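Local coordinates for putative uronate isomerase (PDB 4NAR), which is of unconfirmed function but, as a member of the lactate racemase N-terminal domain family, may have lactate racemase or a related activity, at residues Phe117-Glu120 with Leu126-Glu129; Ala182-Gly187 with Val349-Ile354; Trp337-Lys340 with Asp344-Lys347. All blocks are in the same frame, centred on the assembly; numbering follows the deposited sequence.

Contact 1 (Phe117-Glu120 with Leu126-Glu129)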
loop_
_atom_site.group_PDB
_atom_site.type_symbol
_atom_site.label_atom_id
_atom_site.label_comp_id
_atom_site.label_asym_id
_atom_site.label_seq_id
_atom_site.Cartn_x
_atom_site.Cartn_y
_atom_site.Cartn_z
ATOM N N PHE A 117 -14.377 -3.842 -20.001
ATOM C CA PHE A 117 -13.176 -3.242 -19.442
ATOM C C PHE A 117 -12.536 -4.147 -18.379
ATOM O O PHE A 117 -11.314 -4.344 -18.377
ATOM C CB PHE A 117 -13.524 -1.864 -18.873
ATOM C CG PHE A 117 -12.427 -1.254 -18.048
ATOM C CD1 PHE A 117 -11.285 -0.723 -18.657
ATOM C CD2 PHE A 117 -12.529 -1.215 -16.654
ATOM C CE1 PHE A 117 -10.255 -0.158 -17.883
ATOM C CE2 PHE A 117 -11.507 -0.650 -15.876
ATOM C CZ PHE A 117 -10.367 -0.124 -16.493
ATOM N N VAL A 118 -13.363 -4.705 -17.492
ATOM C CA VAL A 118 -12.881 -5.618 -16.453
ATOM C C VAL A 118 -12.171 -6.825 -17.073
ATOM O O VAL A 118 -11.052 -7.191 -16.677
ATOM C CB VAL A 118 -14.033 -6.084 -15.532
ATOM C CG1 VAL A 118 -13.642 -7.337 -14.739
ATOM C CG2 VAL A 118 -14.450 -4.950 -14.594
ATOM N N SER A 119 -12.825 -7.415 -18.067
ATOM C CA SER A 119 -12.257 -8.517 -18.836
ATOM C C SER A 119 -10.904 -8.133 -19.454
ATOM O O SER A 119 -9.949 -8.888 -19.380
ATOM C CB SER A 119 -13.249 -8.956 -19.920
ATOM O OG SER A 119 -12.716 -10.007 -20.708
ATOM N N GLU A 120 -10.825 -6.948 -20.042
ATOM C CA GLU A 120 -9.600 -6.492 -20.694
ATOM C C GLU A 120 -8.430 -6.263 -19.728
ATOM O O GLU A 120 -7.277 -6.490 -20.086
ATOM C CB GLU A 120 -9.875 -5.213 -21.488
ATOM C CG GLU A 120 -9.227 -5.198 -22.861
ATOM C CD GLU A 120 -8.239 -4.058 -23.023
ATOM O OE1 GLU A 120 -8.694 -2.902 -23.196
ATOM O OE2 GLU A 120 -7.010 -4.321 -22.972
ATOM N N LEU A 126 -12.083 -12.388 -15.279
ATOM C CA LEU A 126 -13.274 -12.046 -14.494
ATOM C C LEU A 126 -14.576 -12.013 -15.302
ATOM O O LEU A 126 -15.529 -12.749 -14.989
ATOM C CB LEU A 126 -13.082 -10.744 -13.709
ATOM C CG LEU A 126 -12.351 -10.925 -12.372
ATOM C CD1 LEU A 126 -13.006 -12.037 -11.551
ATOM C CD2 LEU A 126 -10.871 -11.224 -12.593
ATOM N N GLU A 127 -14.611 -11.158 -16.324
ATOM C CA GLU A 127 -15.760 -11.071 -17.230
ATOM C C GLU A 127 -17.112 -10.826 -16.555
ATOM O O GLU A 127 -18.072 -11.574 -16.769
ATOM C CB GLU A 127 -15.837 -12.305 -18.125
ATOM C CG GLU A 127 -15.213 -12.096 -19.498
ATOM C CD GLU A 127 -14.731 -13.401 -20.121
ATOM O OE1 GLU A 127 -14.935 -14.472 -19.501
ATOM O OE2 GLU A 127 -14.140 -13.358 -21.225
ATOM N N GLU A 128 -17.182 -9.763 -15.758
ATOM C CA GLU A 128 -18.435 -9.342 -15.139
ATOM C C GLU A 128 -18.368 -7.864 -14.732
ATOM O O GLU A 128 -17.285 -7.282 -14.656
ATOM C CB GLU A 128 -18.748 -10.208 -13.913
ATOM C CG GLU A 128 -17.663 -10.164 -12.822
ATOM C CD GLU A 128 -18.085 -10.862 -11.531
ATOM O OE1 GLU A 128 -17.538 -11.957 -11.257
ATOM O OE2 GLU A 128 -18.950 -10.314 -10.798
ATOM N N GLU A 129 -19.534 -7.269 -14.490
ATOM C CA GLU A 129 -19.626 -5.918 -13.935
ATOM C C GLU A 129 -19.127 -5.933 -12.489
ATOM O O GLU A 129 -19.549 -6.780 -11.693
ATOM C CB GLU A 129 -21.076 -5.411 -13.978
ATOM C CG GLU A 129 -21.404 -4.528 -15.165
ATOM C CD GLU A 129 -22.904 -4.316 -15.354
ATOM O OE1 GLU A 129 -23.401 -3.196 -15.086
ATOM O OE2 GLU A 129 -23.594 -5.273 -15.780
#
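Val118 presses into the loop 126-129 with both of its methyl groups and its branch carbon, and the evidence is a cluster of near-equal distances. Its CG1 lies 3.6 Å from Leu126 CB, the one apolar side-chain contact across the pair. The carbonyl of Glu128 faces the same valine: its O is 3.6 Å from both Val118 CB and Val118 CG1 and 3.7 Å from Val118 CG2, so the fork of the side chain packs round a backbone oxygen as well as against a hydrocarbon. A chi1 of 163° turns CG1 anti to the valine's own backbone N and beside the carbonyl carbon, which directs this branch to Leu126. Ser119 follows with OG also anti to its own N (179°), and there the hydroxyl meets the aliphatic part of Glu127, with Ser119 OG 3.5 Å from Glu127 CG. The carboxylate approaches less closely, Glu127 OE2 standing 3.7 Å from Ser119 OG, and the pair is a packing contact. Glu127 takes a left-handed helical conformation; its CB bond points away from the helix, and CG comes back onto Ser119. The backbones come closest here too, Ser119 CA to Glu127 CA being 4.6 Å. Thr122 OG1 bonds Val118 O and, weakly, Leu126 N. Near the surface, helix 115-121 lies against the loop leading into strand 130-135, while Phe117 packs on Ile202 and Arg205 of helix 198-213.

Contact 2 (Ala182-Gly187 with Val349-Ile354)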
loop_
_atom_site.group_PDB
_atom_site.type_symbol
_atom_site.label_atom_id
_atom_site.label_comp_id
_atom_site.label_asym_id
_atom_site.label_seq_id
_atom_site.Cartn_x
_atom_site.Cartn_y
_atom_site.Cartn_z
ATOM N N ALA A 182 -5.611 -8.219 -11.586
ATOM C CA ALA A 182 -5.141 -7.586 -12.817
ATOM C C ALA A 182 -3.634 -7.347 -12.720
ATOM O O ALA A 182 -2.882 -7.647 -13.657
ATOM C CB ALA A 182 -5.875 -6.256 -13.054
ATOM N N ALA A 183 -3.203 -6.829 -11.570
ATOM C CA ALA A 183 -1.798 -6.500 -11.350
ATOM C C ALA A 183 -0.915 -7.735 -11.373
ATOM O O ALA A 183 0.155 -7.736 -11.982
ATOM C CB ALA A 183 -1.625 -5.745 -10.018
ATOM N N VAL A 184 -1.346 -8.786 -10.690
ATOM C CA VAL A 184 -0.506 -9.972 -10.571
ATOM C C VAL A 184 -0.351 -10.737 -11.905
ATOM O O VAL A 184 0.662 -11.423 -12.126
ATOM C CB VAL A 184 -0.954 -10.904 -9.416
ATOM C CG1 VAL A 184 -2.070 -11.856 -9.887
ATOM C CG2 VAL A 184 0.266 -11.680 -8.847
ATOM N N LEU A 185 -1.331 -10.601 -12.795
ATOM C CA LEU A 185 -1.214 -11.189 -14.125
ATOM C C LEU A 185 -0.049 -10.553 -14.893
ATOM O O LEU A 185 0.724 -11.255 -15.546
ATOM C CB LEU A 185 -2.525 -11.044 -14.897
ATOM C CG LEU A 185 -3.701 -11.895 -14.400
ATOM C CD1 LEU A 185 -4.914 -11.681 -15.299
ATOM C CD2 LEU A 185 -3.326 -13.384 -14.339
HETATM N N MSE A 186 0.084 -9.229 -14.813
HETATM C CA MSE A 186 1.287 -8.572 -15.318
HETATM C C MSE A 186 2.500 -8.981 -14.466
HETATM O O MSE A 186 3.556 -9.349 -14.995
HETATM C CB MSE A 186 1.120 -7.043 -15.344
HETATM C CG MSE A 186 2.396 -6.295 -15.723
HETATM SE SE MSE A 186 2.213 -4.352 -16.044
HETATM C CE MSE A 186 1.341 -4.431 -17.803
ATOM N N GLY A 187 2.350 -8.908 -13.146
ATOM C CA GLY A 187 3.386 -9.398 -12.262
ATOM C C GLY A 187 4.358 -8.327 -11.809
ATOM O O GLY A 187 4.711 -7.427 -12.572
ATOM N N VAL A 349 -5.957 -12.523 -1.668
ATOM C CA VAL A 349 -5.080 -13.551 -1.101
ATOM C C VAL A 349 -4.292 -14.310 -2.188
ATOM O O VAL A 349 -3.078 -14.540 -2.047
ATOM C CB VAL A 349 -5.885 -14.571 -0.266
ATOM C CG1 VAL A 349 -4.989 -15.736 0.192
ATOM C CG2 VAL A 349 -6.551 -13.880 0.922
ATOM N N ALA A 350 -4.979 -14.695 -3.264
ATOM C CA ALA A 350 -4.311 -15.389 -4.360
ATOM C C ALA A 350 -3.173 -14.534 -4.917
ATOM O O ALA A 350 -2.045 -15.017 -5.110
ATOM C CB ALA A 350 -5.310 -15.753 -5.475
ATOM N N ALA A 351 -3.463 -13.259 -5.172
ATOM C CA ALA A 351 -2.441 -12.362 -5.712
ATOM C C ALA A 351 -1.277 -12.192 -4.716
ATOM O O ALA A 351 -0.099 -12.199 -5.106
ATOM C CB ALA A 351 -3.061 -10.997 -6.095
ATOM N N HIS A 352 -1.616 -12.055 -3.434
ATOM C CA HIS A 352 -0.622 -11.840 -2.378
ATOM C C HIS A 352 0.434 -12.951 -2.341
ATOM O O HIS A 352 1.648 -12.704 -2.328
ATOM C CB HIS A 352 -1.322 -11.788 -1.023
ATOM C CG HIS A 352 -0.413 -12.075 0.140
ATOM N ND1 HIS A 352 0.527 -11.179 0.593
ATOM C CD2 HIS A 352 -0.330 -13.161 0.951
ATOM C CE1 HIS A 352 1.164 -11.699 1.639
ATOM N NE2 HIS A 352 0.667 -12.896 1.867
ATOM N N VAL A 353 -0.068 -14.177 -2.313
ATOM C CA VAL A 353 0.746 -15.382 -2.284
ATOM C C VAL A 353 1.744 -15.453 -3.473
ATOM O O VAL A 353 2.929 -15.695 -3.284
ATOM C CB VAL A 353 -0.210 -16.609 -2.165
ATOM C CG1 VAL A 353 0.191 -17.732 -3.088
ATOM C CG2 VAL A 353 -0.342 -17.034 -0.697
ATOM N N ILE A 354 1.275 -15.207 -4.689
ATOM C CA ILE A 354 2.161 -15.158 -5.845
ATOM C C ILE A 354 3.169 -14.026 -5.683
ATOM O O ILE A 354 4.368 -14.198 -5.944
ATOM C CB ILE A 354 1.379 -14.896 -7.137
ATOM C CG1 ILE A 354 0.317 -15.984 -7.360
ATOM C CG2 ILE A 354 2.343 -14.792 -8.337
ATOM C CD1 ILE A 354 -0.699 -15.657 -8.478
#
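Val184 and Ile354 meet methyl to methyl with their side chains crossing at about a right angle, Val184 CG2 lying 3.8 Å from Ile354 CG2. The same valine methyl also reaches the branch carbon, Val184 CG2 to Ile354 CB being 3.8 Å, so it sits against the beta-branched base of the isoleucine. The methyl of Ala351, one turn earlier, carries the rest of the valine: its CB is 3.9 Å from Val184 CB and 4.0 Å from Val184 CG1. A chi1 of 85° holds CG1 between the backbone N and carbonyl carbon, while CG2, turned anti to N, comes to Ile354 and also lies 3.8 Å from Ala351 O. This is helix-helix packing in which one valine of helix 173-186 lies against an i, i+3 pair on helix 347-357, and the small alanine matches the closest backbone approach, Val184 CA to Ala351 CA at 5.8 Å. The two segments are more than 160 residues apart in sequence, so the contact is tertiary. Ile354 also touches Lys332 and Val335 of helix 332-341, which extends the apolar layer. On another side of helix 347-357, His352 stacks on Trp283 and its NE2 is hydrogen-bonded to Tyr329 OH.

Contact 3 (Trp337-Lys340 with Asp344-Lys347)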
loop_
_atom_site.group_PDB
_atom_site.type_symbol
_atom_site.label_atom_id
_atom_site.label_comp_id
_atom_site.label_asym_id
_atom_site.label_seq_id
_atom_site.Cartn_x
_atom_site.Cartn_y
_atom_site.Cartn_z
ATOM N N TRP A 337 -3.981 -22.738 -11.396
ATOM C CA TRP A 337 -4.480 -24.102 -11.345
ATOM C C TRP A 337 -5.364 -24.306 -10.111
ATOM O O TRP A 337 -6.424 -24.939 -10.174
ATOM C CB TRP A 337 -3.310 -25.084 -11.323
ATOM C CG TRP A 337 -3.717 -26.481 -10.942
ATOM C CD1 TRP A 337 -4.229 -27.443 -11.774
ATOM C CD2 TRP A 337 -3.649 -27.075 -9.635
ATOM N NE1 TRP A 337 -4.484 -28.597 -11.062
ATOM C CE2 TRP A 337 -4.133 -28.399 -9.743
ATOM C CE3 TRP A 337 -3.219 -26.621 -8.379
ATOM C CZ2 TRP A 337 -4.201 -29.272 -8.656
ATOM C CZ3 TRP A 337 -3.294 -27.485 -7.292
ATOM C CH2 TRP A 337 -3.781 -28.796 -7.438
ATOM N N TYR A 338 -4.919 -23.768 -8.984
ATOM C CA TYR A 338 -5.654 -23.908 -7.728
ATOM C C TYR A 338 -7.028 -23.222 -7.845
ATOM O O TYR A 338 -8.009 -23.660 -7.239
ATOM C CB TYR A 338 -4.828 -23.305 -6.588
ATOM C CG TYR A 338 -5.415 -23.475 -5.210
ATOM C CD1 TYR A 338 -6.235 -22.499 -4.654
ATOM C CD2 TYR A 338 -5.123 -24.595 -4.441
ATOM C CE1 TYR A 338 -6.765 -22.638 -3.372
ATOM C CE2 TYR A 338 -5.652 -24.745 -3.158
ATOM C CZ TYR A 338 -6.470 -23.756 -2.634
ATOM O OH TYR A 338 -7.009 -23.890 -1.381
ATOM N N LEU A 339 -7.089 -22.147 -8.629
ATOM C CA LEU A 339 -8.340 -21.422 -8.836
ATOM C C LEU A 339 -9.287 -22.113 -9.829
ATOM O O LEU A 339 -10.503 -21.891 -9.799
ATOM C CB LEU A 339 -8.068 -19.967 -9.227
ATOM C CG LEU A 339 -7.478 -19.218 -8.028
ATOM C CD1 LEU A 339 -6.708 -17.991 -8.489
ATOM C CD2 LEU A 339 -8.573 -18.816 -7.071
ATOM N N LYS A 340 -8.734 -22.945 -10.707
ATOM C CA LYS A 340 -9.591 -23.815 -11.495
ATOM C C LYS A 340 -10.291 -24.769 -10.542
ATOM O O LYS A 340 -11.494 -24.984 -10.660
ATOM C CB LYS A 340 -8.800 -24.572 -12.563
ATOM C CG LYS A 340 -8.359 -23.685 -13.711
ATOM C CD LYS A 340 -9.502 -22.779 -14.172
ATOM C CE LYS A 340 -8.996 -21.614 -15.029
ATOM N NZ LYS A 340 -10.104 -20.943 -15.782
ATOM N N ASP A 344 -14.059 -20.105 -6.208
ATOM C CA ASP A 344 -14.528 -19.117 -5.237
ATOM C C ASP A 344 -13.415 -18.498 -4.368
ATOM O O ASP A 344 -13.673 -17.558 -3.606
ATOM C CB ASP A 344 -15.572 -19.751 -4.320
ATOM C CG ASP A 344 -15.018 -20.948 -3.551
ATOM O OD1 ASP A 344 -14.030 -21.570 -4.027
ATOM O OD2 ASP A 344 -15.572 -21.278 -2.476
ATOM N N PHE A 345 -12.190 -19.015 -4.469
ATOM C CA PHE A 345 -11.105 -18.571 -3.590
ATOM C C PHE A 345 -10.795 -17.096 -3.819
ATOM O O PHE A 345 -10.794 -16.620 -4.967
ATOM C CB PHE A 345 -9.849 -19.417 -3.805
ATOM C CG PHE A 345 -8.786 -19.205 -2.763
ATOM C CD1 PHE A 345 -7.722 -18.333 -2.999
ATOM C CD2 PHE A 345 -8.843 -19.883 -1.543
ATOM C CE1 PHE A 345 -6.729 -18.144 -2.033
ATOM C CE2 PHE A 345 -7.851 -19.701 -0.572
ATOM C CZ PHE A 345 -6.801 -18.827 -0.814
ATOM N N ASN A 346 -10.548 -16.382 -2.723
ATOM C CA ASN A 346 -10.341 -14.940 -2.765
ATOM C C ASN A 346 -9.096 -14.517 -3.567
ATOM O O ASN A 346 -7.971 -14.901 -3.235
ATOM C CB ASN A 346 -10.252 -14.375 -1.347
ATOM C CG ASN A 346 -10.058 -12.871 -1.341
ATOM O OD1 ASN A 346 -8.923 -12.374 -1.435
ATOM N ND2 ASN A 346 -11.168 -12.133 -1.252
ATOM N N LYS A 347 -9.297 -13.685 -4.587
ATOM C CA LYS A 347 -8.221 -13.326 -5.503
ATOM C C LYS A 347 -7.163 -12.367 -4.945
ATOM O O LYS A 347 -6.038 -12.304 -5.471
ATOM C CB LYS A 347 -8.806 -12.805 -6.818
ATOM C CG LYS A 347 -9.339 -13.933 -7.694
ATOM C CD LYS A 347 -10.065 -13.414 -8.916
ATOM C CE LYS A 347 -10.712 -14.563 -9.686
ATOM N NZ LYS A 347 -9.783 -15.083 -10.713
#
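Two similar first torsions bring the aromatic pair together: Tyr338 has CG anti to the backbone N at chi1 -175°, and Phe345 does the same at -169°. From the helix and from the loop the rings thus extend toward one another, and they meet as a T-shaped (edge-to-face) stack. The centroids are 5.4 Å apart and the planes stand at 86°. Tyr338 supplies the edge, its CE1 lying 3.9 Å from Phe345 CD2 and 4.0 Å from Phe345 CG; it stands over one face of the phenylalanine, displaced toward the rim. Conversely, Phe345 CD2 lies in the plane of the tyrosine ring, which confirms which ring offers edge and which offers face. Leu339 adds the second apolar contact from the next residue of the helix. Its CD2 comes 3.6 Å from Phe345 CB and 3.8 Å from Phe345 O, so the methyl touches the root of the aromatic side chain and the backbone, its approach to the ring being oblique. The leucine and phenylalanine side chains cross at about a right angle. Outside the pair, Tyr338 stacks on His342 and touches Ile327 of helix 318-327, which Phe345 also touches, and a sulfate, probably from the crystallisation liquor, lies about 4 Å from the tyrosine side chain. The arrangement is that of a short helix-loop-helix connection: helix 332-341 ends, the linker folds Phe345 back onto it, and Asn346 serves as N-cap of helix 347-357, its OD1 accepting from Val349 N.

Contact 2 is buried and joins helices far apart in sequence, whereas contacts 1 and 3 are short-range closures of a helix against the loop that follows it. Contact 1 is a surface contact and mixes aliphatic, hydroxyl and carboxylate-bearing groups; contact 3 is buried, with an edge-to-face aromatic pair beside a leucine; the side-chain contacts of contact 2 are all aliphatic. Helix 347-357 starts at contact 3 and supplies one side of contact 2, and the two touch through Ala350 CB and Leu339 CD1, 4.0 Å apart; the centres of contacts 2 and 3 lie about 12 Å apart. Contact 1 reaches contact 3 through Leu126 CD1 and Lys347 CE at 3.9 Å, but does not touch contact 2.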